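Local structure of putative endonuclease/exonuclease/phosphatase family protein (Bacteroides vulgatus ATCC 8482, 3G6S) at residues E77-F82 / A134-F139; N94-A99 / R116-A121; W6-I11 / G43-L48; R165-T170 / F227-V232. The protein is probably a phosphoester-cleaving hydrolase of the endonuclease/exonuclease/phosphatase family, with the DNase I-like fold, whose natural substrate is not established. All coordinates share one frame; numbering follows the deposited sequence.

Contact 1 (E77-F82 / A134-F139); sequences EYAPLF and AVNTHF
N136 reaches across to the backbone of A79, and L81 packs against the base of the same side chain. The L81 and N136 side chains run antiparallel, flank to flank. CG of N136 is anti to the backbone N (chi1 -174°). ND2 of N136 lies 3.1 Å from A79 O. This is the hydrogen bond of the contact, with an N-H...O angle of 160°. A79 O lies close to the amide plane of N136, but ND2 sits above the carbonyl plane of A79. N136 ND2 also bonds to M44 O, and N136 OD1 is taken by T170 OG1, so the buried amide is held at both ends. L81 brings CD2 to 3.8 Å from N136 CB. Its other branch, CD1, lies 4.0 Å from A134 CB. At the far end, E77 OE1 approaches the H138 ring obliquely, 4.3 Å from CD2; its salt bridge is with R69. The contact is buried where the two sheets of the DNase I-like sandwich face each other. Segment 77-82 leads into strand 81-84 of one sheet, and 134-138 lies on strand 131-138 of the other. Helix 49-58 covers P80, while helix 144-161 packs on T137 on the other side of its strand.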
loop_
_atom_site.group_PDB
_atom_site.type_symbol
_atom_site.label_atom_id
_atom_site.label_comp_id
_atom_site.label_asym_id
_atom_site.label_seq_id
_atom_site.Cartn_x
_atom_site.Cartn_y
_atom_site.Cartn_z
ATOM N N GLU A 77 6.063 -11.507 6.008
ATOM C CA GLU A 77 4.998 -10.837 5.272
ATOM C C GLU A 77 5.550 -10.034 4.091
ATOM O O GLU A 77 6.622 -9.438 4.164
ATOM C CB GLU A 77 4.209 -9.904 6.198
ATOM C CG GLU A 77 3.847 -10.522 7.538
ATOM C CD GLU A 77 2.875 -9.669 8.346
ATOM O OE1 GLU A 77 3.016 -8.427 8.350
ATOM O OE2 GLU A 77 1.976 -10.243 8.994
ATOM N N TYR A 78 4.817 -10.055 2.989
ATOM C CA TYR A 78 5.180 -9.309 1.796
ATOM C C TYR A 78 4.470 -7.966 1.861
ATOM O O TYR A 78 3.521 -7.783 2.628
ATOM C CB TYR A 78 4.662 -10.009 0.541
ATOM C CG TYR A 78 5.380 -11.266 0.121
ATOM C CD1 TYR A 78 5.928 -11.369 -1.158
ATOM C CD2 TYR A 78 5.474 -12.366 0.972
ATOM C CE1 TYR A 78 6.549 -12.530 -1.584
ATOM C CE2 TYR A 78 6.098 -13.537 0.555
ATOM C CZ TYR A 78 6.633 -13.606 -0.726
ATOM O OH TYR A 78 7.263 -14.743 -1.158
ATOM N N ALA A 79 4.921 -7.036 1.030
ATOM C CA ALA A 79 4.293 -5.714 0.901
ATOM C C ALA A 79 4.355 -5.524 -0.615
ATOM O O ALA A 79 4.959 -4.586 -1.115
ATOM C CB ALA A 79 5.120 -4.665 1.622
ATOM N N PRO A 80 3.697 -6.425 -1.358
ATOM C CA PRO A 80 3.642 -6.456 -2.820
ATOM C C PRO A 80 2.789 -5.436 -3.550
ATOM O O PRO A 80 1.922 -4.783 -2.971
ATOM C CB PRO A 80 3.160 -7.871 -3.098
ATOM C CG PRO A 80 2.098 -8.039 -2.035
ATOM C CD PRO A 80 2.716 -7.377 -0.792
ATOM N N LEU A 81 3.074 -5.323 -4.843
ATOM C CA LEU A 81 2.377 -4.444 -5.761
ATOM C C LEU A 81 1.816 -5.297 -6.896
ATOM O O LEU A 81 2.556 -6.029 -7.551
ATOM C CB LEU A 81 3.344 -3.407 -6.345
ATOM C CG LEU A 81 3.609 -2.176 -5.476
ATOM C CD1 LEU A 81 4.835 -1.453 -5.987
ATOM C CD2 LEU A 81 2.383 -1.267 -5.478
ATOM N N PHE A 82 0.509 -5.225 -7.110
ATOM C CA PHE A 82 -0.109 -5.966 -8.202
ATOM C C PHE A 82 -0.559 -4.973 -9.258
ATOM O O PHE A 82 -1.092 -3.912 -8.932
ATOM C CB PHE A 82 -1.292 -6.801 -7.703
ATOM C CG PHE A 82 -0.880 -8.062 -7.000
ATOM C CD1 PHE A 82 -0.334 -8.012 -5.723
ATOM C CD2 PHE A 82 -0.993 -9.298 -7.634
ATOM C CE1 PHE A 82 0.098 -9.179 -5.080
ATOM C CE2 PHE A 82 -0.562 -10.477 -7.000
ATOM C CZ PHE A 82 -0.015 -10.412 -5.721
ATOM N N ALA A 134 5.809 3.592 -8.191
ATOM C CA ALA A 134 4.905 3.141 -7.159
ATOM C C ALA A 134 5.746 2.590 -6.022
ATOM O O ALA A 134 6.693 1.830 -6.243
ATOM C CB ALA A 134 3.986 2.059 -7.698
ATOM N N VAL A 135 5.396 2.987 -4.806
ATOM C CA VAL A 135 6.090 2.514 -3.620
ATOM C C VAL A 135 5.019 2.077 -2.633
ATOM O O VAL A 135 4.094 2.831 -2.340
ATOM C CB VAL A 135 6.975 3.618 -2.985
ATOM C CG1 VAL A 135 7.687 3.073 -1.747
ATOM C CG2 VAL A 135 8.009 4.090 -3.992
ATOM N N ASN A 136 5.146 0.846 -2.146
ATOM C CA ASN A 136 4.200 0.265 -1.206
ATOM C C ASN A 136 4.958 -0.154 0.033
ATOM O O ASN A 136 5.981 -0.830 -0.060
ATOM C CB ASN A 136 3.537 -0.959 -1.822
ATOM C CG ASN A 136 2.450 -1.509 -0.948
ATOM O OD1 ASN A 136 1.558 -0.765 -0.522
ATOM N ND2 ASN A 136 2.500 -2.814 -0.671
ATOM N N THR A 137 4.459 0.222 1.201
ATOM C CA THR A 137 5.175 -0.122 2.413
ATOM C C THR A 137 4.265 -0.439 3.606
ATOM O O THR A 137 3.049 -0.296 3.511
ATOM C CB THR A 137 6.142 1.033 2.760
ATOM O OG1 THR A 137 6.896 0.704 3.930
ATOM C CG2 THR A 137 5.368 2.315 2.990
ATOM N N HIS A 138 4.867 -0.883 4.711
ATOM C CA HIS A 138 4.153 -1.210 5.961
ATOM C C HIS A 138 5.020 -0.742 7.131
ATOM O O HIS A 138 6.063 -1.330 7.397
ATOM C CB HIS A 138 3.928 -2.721 6.092
ATOM C CG HIS A 138 2.933 -3.093 7.145
ATOM N ND1 HIS A 138 2.408 -2.170 8.025
ATOM C CD2 HIS A 138 2.334 -4.272 7.433
ATOM C CE1 HIS A 138 1.522 -2.768 8.809
ATOM N NE2 HIS A 138 1.459 -4.040 8.470
ATOM N N PHE A 139 4.588 0.313 7.824
ATOM C CA PHE A 139 5.334 0.883 8.954
ATOM C C PHE A 139 5.183 0.146 10.289
ATOM O O PHE A 139 4.274 -0.666 10.469
ATOM C CB PHE A 139 4.922 2.347 9.147
ATOM C CG PHE A 139 5.653 3.314 8.254
ATOM C CD1 PHE A 139 6.092 2.934 6.992
ATOM C CD2 PHE A 139 5.874 4.622 8.665
ATOM C CE1 PHE A 139 6.741 3.846 6.160
ATOM C CE2 PHE A 139 6.522 5.535 7.836
ATOM C CZ PHE A 139 6.953 5.145 6.585
#

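Contact 2 (N94-A99 / R116-A121); sequences NTFWLA and RIATWA
F96 and A118 form a hydrogen-bonded pair of an antiparallel ladder, as do N94 and W120. T95 with T119, between them, and W97 with I117, beyond F96, are the non-hydrogen-bonded pairs. W120 N to N94 O is the shortest backbone bond at 2.8 Å, and L98 N to R116 O extends the pairing beyond the strand. The remaining polar contacts come from side chains. T95 OG1 is 3.2 Å from A118 O and 3.3 Å from T119 OG1. A water accepts from N94 ND2 and from W120 NE1, lying in the indole plane at its edge. W97 NE1 instead donates to R69 O.

Aromatic contacts occur on both faces of the ladder. I117 CG2 lies over the five-membered ring of W97, 3.4 Å from its centroid, a close CH-pi contact. The I117 and W97 side chains lie flank to flank. On the other face, A118 CB sits over the F96 ring, 4.0 Å from its centroid. F96 and W120 meet rim to rim, with CE2 of F96 3.8 Å from CD1 of W120. N94 CB packs on the indole at 3.5 Å from CZ2 of W120. Among apolar contacts, L98 CD2 touches A118 CB at 4.0 Å.

Strand 88-97 is one edge strand of its sheet, and strand 117-125 lies between it and strand 131-138. Helix 144-161 covers F96 and L98 through L153.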
loop_
_atom_site.group_PDB
_atom_site.type_symbol
_atom_site.label_atom_id
_atom_site.label_comp_id
_atom_site.label_asym_id
_atom_site.label_seq_id
_atom_site.Cartn_x
_atom_site.Cartn_y
_atom_site.Cartn_z
ATOM N N ASN A 94 12.206 -3.275 -6.950
ATOM C CA ASN A 94 13.014 -3.856 -5.902
ATOM C C ASN A 94 12.365 -3.624 -4.546
ATOM O O ASN A 94 11.278 -3.055 -4.454
ATOM C CB ASN A 94 14.413 -3.243 -5.936
ATOM C CG ASN A 94 15.389 -4.005 -5.087
ATOM O OD1 ASN A 94 15.616 -5.192 -5.313
ATOM N ND2 ASN A 94 15.969 -3.336 -4.095
ATOM N N THR A 95 13.027 -4.081 -3.493
ATOM C CA THR A 95 12.514 -3.902 -2.148
ATOM C C THR A 95 13.686 -3.672 -1.198
ATOM O O THR A 95 14.693 -4.361 -1.288
ATOM C CB THR A 95 11.645 -5.131 -1.722
ATOM O OG1 THR A 95 11.345 -5.060 -0.322
ATOM C CG2 THR A 95 12.357 -6.426 -2.028
ATOM N N PHE A 96 13.571 -2.674 -0.323
ATOM C CA PHE A 96 14.626 -2.370 0.636
ATOM C C PHE A 96 14.078 -2.401 2.054
ATOM O O PHE A 96 12.866 -2.320 2.260
ATOM C CB PHE A 96 15.254 -1.001 0.343
ATOM C CG PHE A 96 14.274 0.135 0.340
ATOM C CD1 PHE A 96 13.939 0.795 1.524
ATOM C CD2 PHE A 96 13.665 0.530 -0.847
ATOM C CE1 PHE A 96 13.007 1.831 1.524
ATOM C CE2 PHE A 96 12.733 1.560 -0.859
ATOM C CZ PHE A 96 12.402 2.213 0.330
ATOM N N TRP A 97 14.972 -2.515 3.031
ATOM C CA TRP A 97 14.574 -2.580 4.434
ATOM C C TRP A 97 14.563 -1.233 5.140
ATOM O O TRP A 97 15.531 -0.474 5.074
ATOM C CB TRP A 97 15.479 -3.577 5.175
ATOM C CG TRP A 97 15.032 -4.975 4.961
ATOM C CD1 TRP A 97 14.306 -5.749 5.829
ATOM C CD2 TRP A 97 15.133 -5.725 3.746
ATOM N NE1 TRP A 97 13.940 -6.931 5.219
ATOM C CE2 TRP A 97 14.438 -6.941 3.942
ATOM C CE3 TRP A 97 15.741 -5.483 2.504
ATOM C CZ2 TRP A 97 14.329 -7.912 2.946
ATOM C CZ3 TRP A 97 15.634 -6.448 1.506
ATOM C CH2 TRP A 97 14.931 -7.653 1.737
ATOM N N LEU A 98 13.448 -0.938 5.803
ATOM C CA LEU A 98 13.303 0.315 6.531
ATOM C C LEU A 98 14.190 0.251 7.772
ATOM O O LEU A 98 13.747 -0.116 8.864
ATOM C CB LEU A 98 11.832 0.543 6.925
ATOM C CG LEU A 98 10.799 0.564 5.778
ATOM C CD1 LEU A 98 9.425 0.981 6.314
ATOM C CD2 LEU A 98 11.243 1.541 4.692
ATOM N N ALA A 99 15.459 0.599 7.577
ATOM C CA ALA A 99 16.453 0.582 8.640
ATOM C C ALA A 99 17.641 1.459 8.262
ATOM O O ALA A 99 17.651 2.078 7.204
ATOM C CB ALA A 99 16.918 -0.854 8.897
ATOM N N ARG A 116 10.642 -4.261 8.917
ATOM C CA ARG A 116 9.736 -3.618 7.972
ATOM C C ARG A 116 10.383 -3.407 6.601
ATOM O O ARG A 116 11.609 -3.324 6.490
ATOM C CB ARG A 116 9.265 -2.279 8.546
ATOM C CG ARG A 116 8.499 -2.407 9.863
ATOM C CD ARG A 116 7.178 -3.145 9.682
ATOM N NE ARG A 116 6.628 -3.593 10.958
ATOM C CZ ARG A 116 5.415 -4.116 11.120
ATOM N NH1 ARG A 116 4.603 -4.262 10.080
ATOM N NH2 ARG A 116 5.013 -4.497 12.329
ATOM N N ILE A 117 9.562 -3.331 5.557
ATOM C CA ILE A 117 10.076 -3.131 4.206
ATOM C C ILE A 117 9.193 -2.244 3.337
ATOM O O ILE A 117 8.051 -1.916 3.681
ATOM C CB ILE A 117 10.216 -4.460 3.438
ATOM C CG1 ILE A 117 8.852 -5.151 3.356
ATOM C CG2 ILE A 117 11.268 -5.339 4.086
ATOM C CD1 ILE A 117 8.853 -6.430 2.551
ATOM N N ALA A 118 9.747 -1.873 2.191
ATOM C CA ALA A 118 9.047 -1.071 1.200
ATOM C C ALA A 118 9.393 -1.705 -0.145
ATOM O O ALA A 118 10.552 -2.003 -0.407
ATOM C CB ALA A 118 9.530 0.373 1.245
ATOM N N THR A 119 8.390 -1.958 -0.973
ATOM C CA THR A 119 8.634 -2.527 -2.293
ATOM C C THR A 119 8.255 -1.436 -3.294
ATOM O O THR A 119 7.219 -0.792 -3.144
ATOM C CB THR A 119 7.792 -3.808 -2.537
ATOM O OG1 THR A 119 8.331 -4.883 -1.759
ATOM C CG2 THR A 119 7.814 -4.205 -4.011
ATOM N N TRP A 120 9.112 -1.211 -4.289
ATOM C CA TRP A 120 8.867 -0.183 -5.297
ATOM C C TRP A 120 9.013 -0.708 -6.706
ATOM O O TRP A 120 9.575 -1.777 -6.929
ATOM C CB TRP A 120 9.832 0.996 -5.125
ATOM C CG TRP A 120 11.276 0.641 -5.321
ATOM C CD1 TRP A 120 12.157 0.262 -4.360
ATOM C CD2 TRP A 120 11.995 0.594 -6.570
ATOM N NE1 TRP A 120 13.382 -0.019 -4.924
ATOM C CE2 TRP A 120 13.312 0.180 -6.277
ATOM C CE3 TRP A 120 11.652 0.868 -7.902
ATOM C CZ2 TRP A 120 14.291 0.022 -7.265
ATOM C CZ3 TRP A 120 12.631 0.711 -8.894
ATOM C CH2 TRP A 120 13.938 0.293 -8.562
ATOM N N ALA A 121 8.529 0.075 -7.661
ATOM C CA ALA A 121 8.608 -0.305 -9.057
ATOM C C ALA A 121 8.450 0.903 -9.958
ATOM O O ALA A 121 7.565 1.736 -9.757
ATOM C CB ALA A 121 7.543 -1.329 -9.378
HETATM O O HOH W 1 16.229 -0.771 -3.651
#

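Contact 3 (W6-I11 / G43-L48); sequences WATFNI and GMQEVL
N10, in the last pair of two parallel strands, meets E46, one residue past it, through their polar ends. N10 ND2 donates to E46 OE1 over 2.9 Å, at an N-H...O angle of 163°. The carboxylate oxygen lies in the amide plane of N10, but the donor comes from above the carboxylate plane; the two planes are 76° apart. N10 ND2 also bonds to D172 OD2, and N10 OD1 accepts from R12 N. E46 OE2 has a weak bond from Y13 N.

The Q45 chain bends at chi2 (75°), and its amide reaches T8. NE2 of Q45 donates to T8 OG1 at 3.2 Å and more weakly to N136 OD1. A water accepts from T8 OG1 and donates to Q45 OE1, both at 2.7 Å. Four backbone bonds, from G43 N to A7 O through I11 N to Q45 O, join the strands.

On the opposite face, M44 CE meets the F9 ring edge. I11 CD1 packs on V47 CG2 at 3.5 Å.

The strands belong to a beta-alpha-beta unit, connected by helix 27-36. An Asn and a Glu at such strand ends are typical of the metal-dependent active site in DNase I-like enzymes, so N10 and E46 probably belong to it.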
loop_
_atom_site.group_PDB
_atom_site.type_symbol
_atom_site.label_atom_id
_atom_site.label_comp_id
_atom_site.label_asym_id
_atom_site.label_seq_id
_atom_site.Cartn_x
_atom_site.Cartn_y
_atom_site.Cartn_z
ATOM N N TRP A 6 -5.661 3.578 -8.469
ATOM C CA TRP A 6 -4.731 3.056 -7.485
ATOM C C TRP A 6 -5.449 2.585 -6.224
ATOM O O TRP A 6 -6.568 3.019 -5.941
ATOM C CB TRP A 6 -3.753 4.171 -7.131
ATOM C CG TRP A 6 -2.333 3.735 -6.940
ATOM C CD1 TRP A 6 -1.802 3.077 -5.864
ATOM C CD2 TRP A 6 -1.249 3.990 -7.831
ATOM N NE1 TRP A 6 -0.448 2.906 -6.034
ATOM C CE2 TRP A 6 -0.083 3.444 -7.244
ATOM C CE3 TRP A 6 -1.148 4.605 -9.085
ATOM C CZ2 TRP A 6 1.173 3.524 -7.854
ATOM C CZ3 TRP A 6 0.097 4.685 -9.692
ATOM C CH2 TRP A 6 1.240 4.133 -9.079
ATOM N N ALA A 7 -4.805 1.704 -5.463
ATOM C CA ALA A 7 -5.399 1.216 -4.221
ATOM C C ALA A 7 -4.386 0.632 -3.244
ATOM O O ALA A 7 -3.447 -0.058 -3.640
ATOM C CB ALA A 7 -6.474 0.176 -4.529
ATOM N N THR A 8 -4.577 0.930 -1.963
ATOM C CA THR A 8 -3.725 0.396 -0.909
ATOM C C THR A 8 -4.640 -0.466 -0.047
ATOM O O THR A 8 -5.743 -0.041 0.309
ATOM C CB THR A 8 -3.086 1.508 -0.037
ATOM O OG1 THR A 8 -2.283 0.905 0.988
ATOM C CG2 THR A 8 -4.158 2.381 0.619
ATOM N N PHE A 9 -4.190 -1.670 0.294
ATOM C CA PHE A 9 -5.025 -2.565 1.074
ATOM C C PHE A 9 -4.277 -3.600 1.916
ATOM O O PHE A 9 -3.457 -4.369 1.410
ATOM C CB PHE A 9 -5.990 -3.263 0.114
ATOM C CG PHE A 9 -6.971 -4.165 0.786
ATOM C CD1 PHE A 9 -7.593 -3.776 1.966
ATOM C CD2 PHE A 9 -7.304 -5.390 0.219
ATOM C CE1 PHE A 9 -8.537 -4.596 2.582
ATOM C CE2 PHE A 9 -8.248 -6.224 0.823
ATOM C CZ PHE A 9 -8.870 -5.828 2.006
ATOM N N ASN A 10 -4.560 -3.598 3.214
ATOM C CA ASN A 10 -3.960 -4.549 4.153
ATOM C C ASN A 10 -4.940 -5.724 4.151
ATOM O O ASN A 10 -6.103 -5.566 4.516
ATOM C CB ASN A 10 -3.883 -3.934 5.562
ATOM C CG ASN A 10 -3.139 -4.830 6.561
ATOM O OD1 ASN A 10 -3.245 -6.060 6.523
ATOM N ND2 ASN A 10 -2.407 -4.209 7.475
ATOM N N ILE A 11 -4.480 -6.901 3.751
ATOM C CA ILE A 11 -5.370 -8.043 3.686
ATOM C C ILE A 11 -5.421 -8.924 4.930
ATOM O O ILE A 11 -6.172 -9.895 4.959
ATOM C CB ILE A 11 -5.021 -8.922 2.481
ATOM C CG1 ILE A 11 -3.625 -9.506 2.641
ATOM C CG2 ILE A 11 -5.067 -8.088 1.208
ATOM C CD1 ILE A 11 -3.283 -10.503 1.575
ATOM N N GLY A 43 -1.230 -1.816 -3.860
ATOM C CA GLY A 43 -0.134 -2.070 -2.948
ATOM C C GLY A 43 -0.806 -2.701 -1.746
ATOM O O GLY A 43 -1.659 -2.070 -1.126
HETATM N N MSE A 44 -0.459 -3.941 -1.419
HETATM C CA MSE A 44 -1.088 -4.623 -0.289
HETATM C C MSE A 44 -0.103 -4.894 0.837
HETATM O O MSE A 44 1.085 -5.070 0.594
HETATM C CB MSE A 44 -1.691 -5.946 -0.761
HETATM C CG MSE A 44 -2.697 -5.787 -1.881
HETATM SE SE MSE A 44 -3.260 -7.483 -2.672
HETATM C CE MSE A 44 -5.068 -7.542 -2.043
ATOM N N GLN A 45 -0.591 -4.922 2.071
ATOM C CA GLN A 45 0.288 -5.201 3.201
ATOM C C GLN A 45 -0.121 -6.502 3.902
ATOM O O GLN A 45 -1.214 -7.023 3.664
ATOM C CB GLN A 45 0.269 -4.036 4.197
ATOM C CG GLN A 45 0.597 -2.663 3.602
ATOM C CD GLN A 45 -0.560 -2.083 2.793
ATOM O OE1 GLN A 45 -1.720 -2.230 3.174
ATOM N NE2 GLN A 45 -0.247 -1.398 1.693
ATOM N N GLU A 46 0.762 -7.014 4.761
ATOM C CA GLU A 46 0.529 -8.258 5.509
ATOM C C GLU A 46 0.183 -9.441 4.604
ATOM O O GLU A 46 -0.807 -10.131 4.821
ATOM C CB GLU A 46 -0.595 -8.072 6.545
ATOM C CG GLU A 46 -0.339 -7.005 7.607
ATOM C CD GLU A 46 -1.312 -7.078 8.784
ATOM O OE1 GLU A 46 -1.460 -6.062 9.508
ATOM O OE2 GLU A 46 -1.924 -8.154 9.000
ATOM N N VAL A 47 0.995 -9.681 3.587
ATOM C CA VAL A 47 0.713 -10.778 2.676
ATOM C C VAL A 47 1.744 -11.904 2.813
ATOM O O VAL A 47 2.925 -11.724 2.508
ATOM C CB VAL A 47 0.673 -10.259 1.213
ATOM C CG1 VAL A 47 0.149 -11.333 0.284
ATOM C CG2 VAL A 47 -0.204 -9.000 1.131
ATOM N N LEU A 48 1.306 -13.066 3.290
ATOM C CA LEU A 48 2.215 -14.201 3.442
ATOM C C LEU A 48 2.369 -14.900 2.089
ATOM O O LEU A 48 1.531 -14.744 1.191
ATOM C CB LEU A 48 1.680 -15.179 4.496
ATOM C CG LEU A 48 1.659 -14.645 5.934
ATOM C CD1 LEU A 48 1.025 -15.665 6.865
ATOM C CD2 LEU A 48 3.071 -14.318 6.381
HETATM O O HOH W 2 -3.478 -0.153 3.175
#

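Contact 4 (R165-T170 / F227-V232); sequences RPAVVT and FVTPQV
V168 and V228 face each other as a non-hydrogen-bonded pair in an antiparallel part of one sheet of the DNase I-like sandwich. V169 and F227 form the next, hydrogen-bonded pair. V168 and V228 lie flank to flank with their ends on the same side. CG1 of V168 is anti to the backbone N, whereas CG1 of V228 is beside it (chi1 -56°). These two methyls meet at 3.8 Å, and CG1 of V228 also lies close to CG2 of V168. On this face V168 and T170 pack on W6 of strand 2-10, in the other sheet.

On the other face V169 and F227 touch at their bases, CB to CB, at 4.2 Å. From there the phenyl group of F227 leads away from V169. It meets F173 edge-to-face. V169 packs on I154 and I158 of helix 144-161. The backbone of this pair is bonded both ways: F227 N to V169 O is 2.7 Å, and V169 N to F227 O is 2.8 Å.

Past the strand end, the chain of 227-232 makes a type I turn from T229 to V232. Q231 extends from that turn beyond CG and crosses P166 at about a right angle, with its CD 3.7 Å from CG of the proline.

T229 closes the pairing with its side chain. Its OG1 stands between the backbone N and the carbonyl carbon (chi1 42°). There it accepts a hydrogen bond from A167 N at 3.2 Å, with an N-H...O angle of 158°. The return bond, T229 N to A167 O, is weak. CG2 of T229 lies 4.1 Å from A167 CB.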
loop_
_atom_site.group_PDB
_atom_site.type_symbol
_atom_site.label_atom_id
_atom_site.label_comp_id
_atom_site.label_asym_id
_atom_site.label_seq_id
_atom_site.Cartn_x
_atom_site.Cartn_y
_atom_site.Cartn_z
ATOM N N ARG A 165 9.642 12.846 -11.314
ATOM C CA ARG A 165 8.565 12.261 -12.102
ATOM C C ARG A 165 7.501 11.712 -11.141
ATOM O O ARG A 165 7.795 11.410 -9.977
ATOM C CB ARG A 165 9.126 11.156 -13.001
ATOM C CG ARG A 165 9.936 11.692 -14.184
ATOM C CD ARG A 165 10.672 10.593 -14.940
ATOM N NE ARG A 165 11.820 10.113 -14.180
ATOM C CZ ARG A 165 12.634 9.136 -14.569
ATOM N NH1 ARG A 165 12.433 8.508 -15.729
ATOM N NH2 ARG A 165 13.661 8.800 -13.791
ATOM N N PRO A 166 6.248 11.582 -11.615
ATOM C CA PRO A 166 5.131 11.083 -10.809
ATOM C C PRO A 166 5.461 9.831 -9.995
ATOM O O PRO A 166 6.061 8.872 -10.499
ATOM C CB PRO A 166 4.040 10.831 -11.848
ATOM C CG PRO A 166 4.329 11.844 -12.880
ATOM C CD PRO A 166 5.829 11.758 -13.014
ATOM N N ALA A 167 5.054 9.859 -8.731
ATOM C CA ALA A 167 5.279 8.762 -7.800
ATOM C C ALA A 167 4.117 8.671 -6.825
ATOM O O ALA A 167 3.553 9.682 -6.407
ATOM C CB ALA A 167 6.571 8.987 -7.039
ATOM N N VAL A 168 3.759 7.451 -6.461
ATOM C CA VAL A 168 2.667 7.255 -5.533
ATOM C C VAL A 168 3.095 6.257 -4.476
ATOM O O VAL A 168 3.602 5.171 -4.783
ATOM C CB VAL A 168 1.413 6.743 -6.251
ATOM C CG1 VAL A 168 0.269 6.619 -5.265
ATOM C CG2 VAL A 168 1.058 7.697 -7.386
ATOM N N VAL A 169 2.905 6.655 -3.228
ATOM C CA VAL A 169 3.248 5.829 -2.092
ATOM C C VAL A 169 1.982 5.386 -1.391
ATOM O O VAL A 169 1.119 6.201 -1.065
ATOM C CB VAL A 169 4.098 6.602 -1.072
ATOM C CG1 VAL A 169 4.333 5.733 0.165
ATOM C CG2 VAL A 169 5.409 7.033 -1.716
ATOM N N THR A 170 1.883 4.086 -1.164
ATOM C CA THR A 170 0.748 3.508 -0.476
ATOM C C THR A 170 1.258 2.640 0.656
ATOM O O THR A 170 2.440 2.278 0.698
ATOM C CB THR A 170 -0.101 2.608 -1.412
ATOM O OG1 THR A 170 0.720 1.570 -1.967
ATOM C CG2 THR A 170 -0.719 3.423 -2.519
ATOM N N PHE A 227 -0.238 8.537 -0.760
ATOM C CA PHE A 227 0.441 9.818 -0.928
ATOM C C PHE A 227 0.893 9.983 -2.368
ATOM O O PHE A 227 1.354 9.028 -2.992
ATOM C CB PHE A 227 1.651 9.899 0.006
ATOM C CG PHE A 227 1.288 9.958 1.459
ATOM C CD1 PHE A 227 0.728 11.114 2.001
ATOM C CD2 PHE A 227 1.491 8.850 2.284
ATOM C CE1 PHE A 227 0.374 11.167 3.339
ATOM C CE2 PHE A 227 1.142 8.889 3.623
ATOM C CZ PHE A 227 0.579 10.055 4.157
ATOM N N VAL A 228 0.761 11.194 -2.895
ATOM C CA VAL A 228 1.160 11.454 -4.276
ATOM C C VAL A 228 1.946 12.746 -4.457
ATOM O O VAL A 228 1.748 13.707 -3.721
ATOM C CB VAL A 228 -0.061 11.534 -5.217
ATOM C CG1 VAL A 228 -0.886 10.253 -5.121
ATOM C CG2 VAL A 228 -0.900 12.757 -4.872
ATOM N N THR A 229 2.830 12.766 -5.448
ATOM C CA THR A 229 3.618 13.958 -5.725
ATOM C C THR A 229 2.689 15.062 -6.247
ATOM O O THR A 229 1.658 14.774 -6.856
ATOM C CB THR A 229 4.753 13.631 -6.705
ATOM O OG1 THR A 229 4.270 12.771 -7.746
ATOM C CG2 THR A 229 5.883 12.921 -5.960
ATOM N N PRO A 230 3.042 16.341 -6.011
ATOM C CA PRO A 230 2.228 17.492 -6.434
ATOM C C PRO A 230 1.669 17.558 -7.862
ATOM O O PRO A 230 0.667 18.232 -8.099
ATOM C CB PRO A 230 3.111 18.691 -6.078
ATOM C CG PRO A 230 4.491 18.153 -6.206
ATOM C CD PRO A 230 4.393 16.773 -5.603
ATOM N N GLN A 231 2.298 16.851 -8.791
ATOM C CA GLN A 231 1.881 16.824 -10.196
ATOM C C GLN A 231 0.644 15.962 -10.455
ATOM O O GLN A 231 -0.184 16.294 -11.299
ATOM C CB GLN A 231 3.035 16.302 -11.046
ATOM C CG GLN A 231 3.745 15.124 -10.387
ATOM C CD GLN A 231 5.122 14.888 -10.958
ATOM O OE1 GLN A 231 5.968 14.251 -10.330
ATOM N NE2 GLN A 231 5.353 15.392 -12.167
ATOM N N VAL A 232 0.513 14.850 -9.743
ATOM C CA VAL A 232 -0.634 13.993 -9.974
ATOM C C VAL A 232 -1.945 14.628 -9.524
ATOM O O VAL A 232 -2.000 15.339 -8.524
ATOM C CB VAL A 232 -0.426 12.581 -9.330
ATOM C CG1 VAL A 232 0.702 12.621 -8.324
ATOM C CG2 VAL A 232 -1.712 12.096 -8.676
#

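In the fold
Contacts 1 and 3 lie deepest, each centred about 5 Å from the centre of the chain. Contacts 2 and 4 are farther out, at about 12 and 13 Å, but are still mostly buried. Contacts 2 and 4 each pair antiparallel strands within the same sheet, and strand 131-138 of contact 1 runs between them. Contact 3 pairs parallel strands of the other sheet. Contact 1 alone joins the two sheets face to face. Its chemistry is correspondingly different: one hydrogen bond from a side-chain amide and a few methyl contacts replace a backbone ladder. Contact 2 is rich in aromatic groups, contact 4 in aliphatic ones, and contact 3 in buried polar side chains.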